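Nitrilotriacetate monooxygenase (Burkholderia pseudomallei, PDB 3SDO) probably acts as a flavin-dependent monooxygenase of the NtaA/SnaA/DszA family, oxidising its substrate with molecular oxygen. Local coordinates at residues Arg76-Pro79 / Ile80-Leu83; Leu301-Leu304 / Ser305-Phe308. All blocks are in the same frame, centred on the assembly; numbering follows the deposited sequence.

Interaction 1 (Arg76-Pro79 / Ile80-Leu83); sequences RFEP and ISLL
Glu78 folds its carboxylate back over the first turn of the helix that starts at Pro79, and each of its oxygens accepts a backbone N-H. OE1 accepts from the N of Ser81 at 2.9 Å, a nearly straight bond (169° at the hydrogen) that meets the syn side of the carboxylate. OE2 takes the N of Ile80 at 3.0 Å, with the donor standing 47° out of the carboxylate plane. The turn about CB-CG (chi2 -79°) swings CD and the carboxylate back so that one side chain reaches both amides. This is an N-cap: Glu78 precedes the helix and satisfies N-H groups that have no earlier helical carbonyl to bond, and the positive end of the helix would probably favour its negative charge. The fold is a TIM-type barrel of the luciferase-like family, and helix 79-88 packs through Leu82 and Leu83 on Ile59 of strand 56-59. Helical bonding itself begins with Glu78 O, which receives Leu82 N at 3.0 Å, and Pro79 O, which receives Leu83 N at 2.8 Å. Ser81 OG has Glu78 OE1 (2.8 Å) and Glu78 O (2.9 Å) within reach of its one proton, and hydrogen-bonds with Ser115 OG of the second subunit; Gln112 NE2 of that subunit is another partner of Glu78 OE2. Beside these polar bonds, Phe77 and Leu82 cross at about a right angle, Phe77 CB lying 3.9 Å from Leu82 CD2.

Interaction 2 (Leu301-Leu304 / Ser305-Phe308); sequences LAYL and SHFF
Tyr303 and Phe307, one turn apart on helix 297-307, meet as a T-shaped pair: the edge of Phe307 is directed at the face of Tyr303, with centroids 5.3 Å apart and planes at 80°. The closest carbons are Tyr303 CE2 and Phe307 CE2, at 3.7 Å, while Phe307 CZ reaches Tyr303 OH at 3.8 Å. Different first torsions bring the rings together: CG of Tyr303 is anti to its backbone nitrogen (chi1 -168°), whereas CG of Phe307 lies beside its own, anti to the carbonyl carbon. His306 completes an aromatic cluster. Its ring is nearly parallel to that of Tyr303, at 18°, but slid so far that the two barely overlap, and its CD2 sits over the rim of one Phe307 face. The backbone beneath loses regularity toward the C-terminal end. Ser305 N gives Leu301 O a sound 2.8 Å bond, His306 N makes only weak bonds to Ala302 O and Tyr303 O, and Phe307 N turns to Leu304 O at 3.1 Å, an i to i+3 step. Leu304 O also lies in the plane of the Phe308 ring, at its edge, 3.4 Å from CD2. Around this helix end, Leu301 and Leu304 rest on Leu351 of helix 351-363, Tyr303 touches Arg362 there, and Phe307 and Phe308 pack against Thr337 of helix 334-346.

From the N terminus, the chain reaches interaction 1 first, at the turn from the loop after helix 71-74 into helix 79-88, and interaction 1 closes well before interaction 2 opens near the end of helix 297-307. The two are in series, neither nested nor crossing, and each spans only neighbouring residues, so neither closes a long loop. Their centres lie 34 Å apart and their nearest atoms about 17 Å, without contact. Residues 76-83 join a helix start to the barrel strand 56-59, helix 39-51 and the second subunit, close to the predicted FMN site. Residues 301-308 instead tie the end of helix 297-307 to helices 334-346 and 351-363, away from that site and untouched by the other subunit.

Interaction 1 (Arg76-Pro79 / Ile80-Leu83)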
# COMPACT_ATOMS: atom_id res chain seq x y z
N ARG A 76 3.06 10.52 6.70
CA ARG A 76 2.26 9.37 7.05
C ARG A 76 2.63 8.23 6.12
O ARG A 76 3.23 8.47 5.06
CB ARG A 76 0.76 9.68 6.91
CG ARG A 76 0.34 10.13 5.52
CD ARG A 76 -0.98 10.95 5.49
NE ARG A 76 -2.13 10.21 6.01
CZ ARG A 76 -3.30 10.75 6.37
NH1 ARG A 76 -4.24 9.97 6.87
NH2 ARG A 76 -3.53 12.06 6.27
N PHE A 77 2.25 7.01 6.51
CA PHE A 77 2.43 5.84 5.67
C PHE A 77 1.39 5.86 4.56
O PHE A 77 0.37 6.56 4.65
CB PHE A 77 2.34 4.53 6.49
CG PHE A 77 3.56 4.26 7.35
CD1 PHE A 77 4.80 4.01 6.77
CD2 PHE A 77 3.46 4.25 8.72
CE1 PHE A 77 5.93 3.75 7.58
CE2 PHE A 77 4.56 3.98 9.52
CZ PHE A 77 5.81 3.74 8.95
N GLU A 78 1.66 5.11 3.51
CA GLU A 78 0.68 4.89 2.45
C GLU A 78 -0.13 3.61 2.81
O GLU A 78 0.44 2.65 3.35
CB GLU A 78 1.40 4.79 1.11
CG GLU A 78 0.51 4.51 -0.07
CD GLU A 78 0.10 3.06 -0.19
OE1 GLU A 78 0.88 2.17 0.24
OE2 GLU A 78 -0.99 2.83 -0.73
N PRO A 79 -1.47 3.60 2.56
CA PRO A 79 -2.29 2.52 3.15
C PRO A 79 -2.09 1.08 2.66
O PRO A 79 -2.13 0.18 3.49
CB PRO A 79 -3.73 2.97 2.87
CG PRO A 79 -3.63 4.47 2.74
CD PRO A 79 -2.32 4.66 2.00
N ILE A 80 -1.90 0.84 1.37
CA ILE A 80 -1.75 -0.55 0.89
C ILE A 80 -0.50 -1.17 1.50
O ILE A 80 -0.55 -2.29 2.01
CB ILE A 80 -1.71 -0.65 -0.64
CG1 ILE A 80 -3.03 -0.21 -1.24
CG2 ILE A 80 -1.32 -2.10 -1.10
CD1 ILE A 80 -4.20 -1.16 -0.93
N SER A 81 0.63 -0.45 1.43
CA SER A 81 1.86 -0.90 2.04
C SER A 81 1.70 -1.11 3.55
O SER A 81 2.07 -2.16 4.08
CB SER A 81 3.04 0.06 1.78
OG SER A 81 2.75 1.40 2.15
N LEU A 82 1.15 -0.12 4.25
CA LEU A 82 1.02 -0.24 5.71
C LEU A 82 0.13 -1.42 6.10
O LEU A 82 0.48 -2.22 6.98
CB LEU A 82 0.50 1.08 6.32
CG LEU A 82 0.23 1.08 7.84
CD1 LEU A 82 1.45 0.76 8.69
CD2 LEU A 82 -0.39 2.43 8.27
N LEU A 83 -1.02 -1.55 5.44
CA LEU A 83 -1.98 -2.57 5.80
C LEU A 83 -1.47 -3.99 5.48
O LEU A 83 -1.74 -4.94 6.22
CB LEU A 83 -3.31 -2.30 5.10
CG LEU A 83 -4.09 -1.12 5.71
CD1 LEU A 83 -5.32 -0.81 4.84
CD2 LEU A 83 -4.52 -1.39 7.16

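Interaction 2 (Leu301-Leu304 / Ser305-Phe308)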
# COMPACT_ATOMS: atom_id res chain seq x y z
N LEU A 301 -4.66 31.08 19.69
CA LEU A 301 -4.85 32.47 19.21
C LEU A 301 -4.66 32.67 17.68
O LEU A 301 -5.38 33.45 17.05
CB LEU A 301 -3.91 33.43 19.95
CG LEU A 301 -4.07 33.58 21.47
CD1 LEU A 301 -3.05 34.60 22.01
CD2 LEU A 301 -5.47 34.00 21.81
N ALA A 302 -3.67 31.99 17.09
CA ALA A 302 -3.40 32.13 15.65
C ALA A 302 -4.61 31.70 14.84
O ALA A 302 -4.93 32.28 13.80
CB ALA A 302 -2.15 31.30 15.23
N TYR A 303 -5.30 30.69 15.35
CA TYR A 303 -6.50 30.20 14.71
C TYR A 303 -7.72 31.11 14.95
O TYR A 303 -8.57 31.25 14.07
CB TYR A 303 -6.76 28.74 15.14
CG TYR A 303 -7.82 28.06 14.29
CD1 TYR A 303 -7.57 27.75 12.95
CD2 TYR A 303 -9.07 27.75 14.83
CE1 TYR A 303 -8.55 27.14 12.17
CE2 TYR A 303 -10.05 27.15 14.06
CZ TYR A 303 -9.79 26.84 12.73
OH TYR A 303 -10.77 26.24 11.95
N LEU A 304 -7.82 31.74 16.11
CA LEU A 304 -8.80 32.81 16.31
C LEU A 304 -8.56 33.99 15.35
O LEU A 304 -9.51 34.60 14.83
CB LEU A 304 -8.70 33.40 17.72
CG LEU A 304 -9.70 33.16 18.84
CD1 LEU A 304 -9.43 34.27 19.84
CD2 LEU A 304 -11.17 33.14 18.42
N SER A 305 -7.29 34.34 15.18
CA SER A 305 -6.86 35.43 14.29
C SER A 305 -7.42 35.24 12.87
O SER A 305 -7.81 36.20 12.21
CB SER A 305 -5.31 35.48 14.28
OG SER A 305 -4.79 36.59 13.57
N HIS A 306 -7.48 33.99 12.43
CA HIS A 306 -8.03 33.59 11.13
C HIS A 306 -9.45 34.15 10.86
O HIS A 306 -9.79 34.54 9.74
CB HIS A 306 -8.00 32.04 11.05
CG HIS A 306 -8.73 31.44 9.89
ND1 HIS A 306 -8.30 31.59 8.58
CD2 HIS A 306 -9.83 30.66 9.83
CE1 HIS A 306 -9.13 30.95 7.78
NE2 HIS A 306 -10.07 30.37 8.51
N PHE A 307 -10.27 34.18 11.90
CA PHE A 307 -11.65 34.58 11.75
C PHE A 307 -11.84 36.09 11.81
O PHE A 307 -12.90 36.59 11.43
CB PHE A 307 -12.51 33.87 12.79
CG PHE A 307 -12.56 32.37 12.60
CD1 PHE A 307 -13.05 31.82 11.43
CD2 PHE A 307 -12.10 31.51 13.59
CE1 PHE A 307 -13.09 30.43 11.25
CE2 PHE A 307 -12.13 30.12 13.42
CZ PHE A 307 -12.64 29.58 12.25
N PHE A 308 -10.83 36.81 12.28
CA PHE A 308 -10.92 38.25 12.47
C PHE A 308 -9.90 39.03 11.63
O PHE A 308 -9.27 39.97 12.11
CB PHE A 308 -10.74 38.59 13.96
CG PHE A 308 -11.89 38.17 14.82
CD1 PHE A 308 -12.97 39.02 15.02
CD2 PHE A 308 -11.89 36.94 15.45
CE1 PHE A 308 -14.03 38.65 15.83
CE2 PHE A 308 -12.93 36.55 16.27
CZ PHE A 308 -14.00 37.42 16.46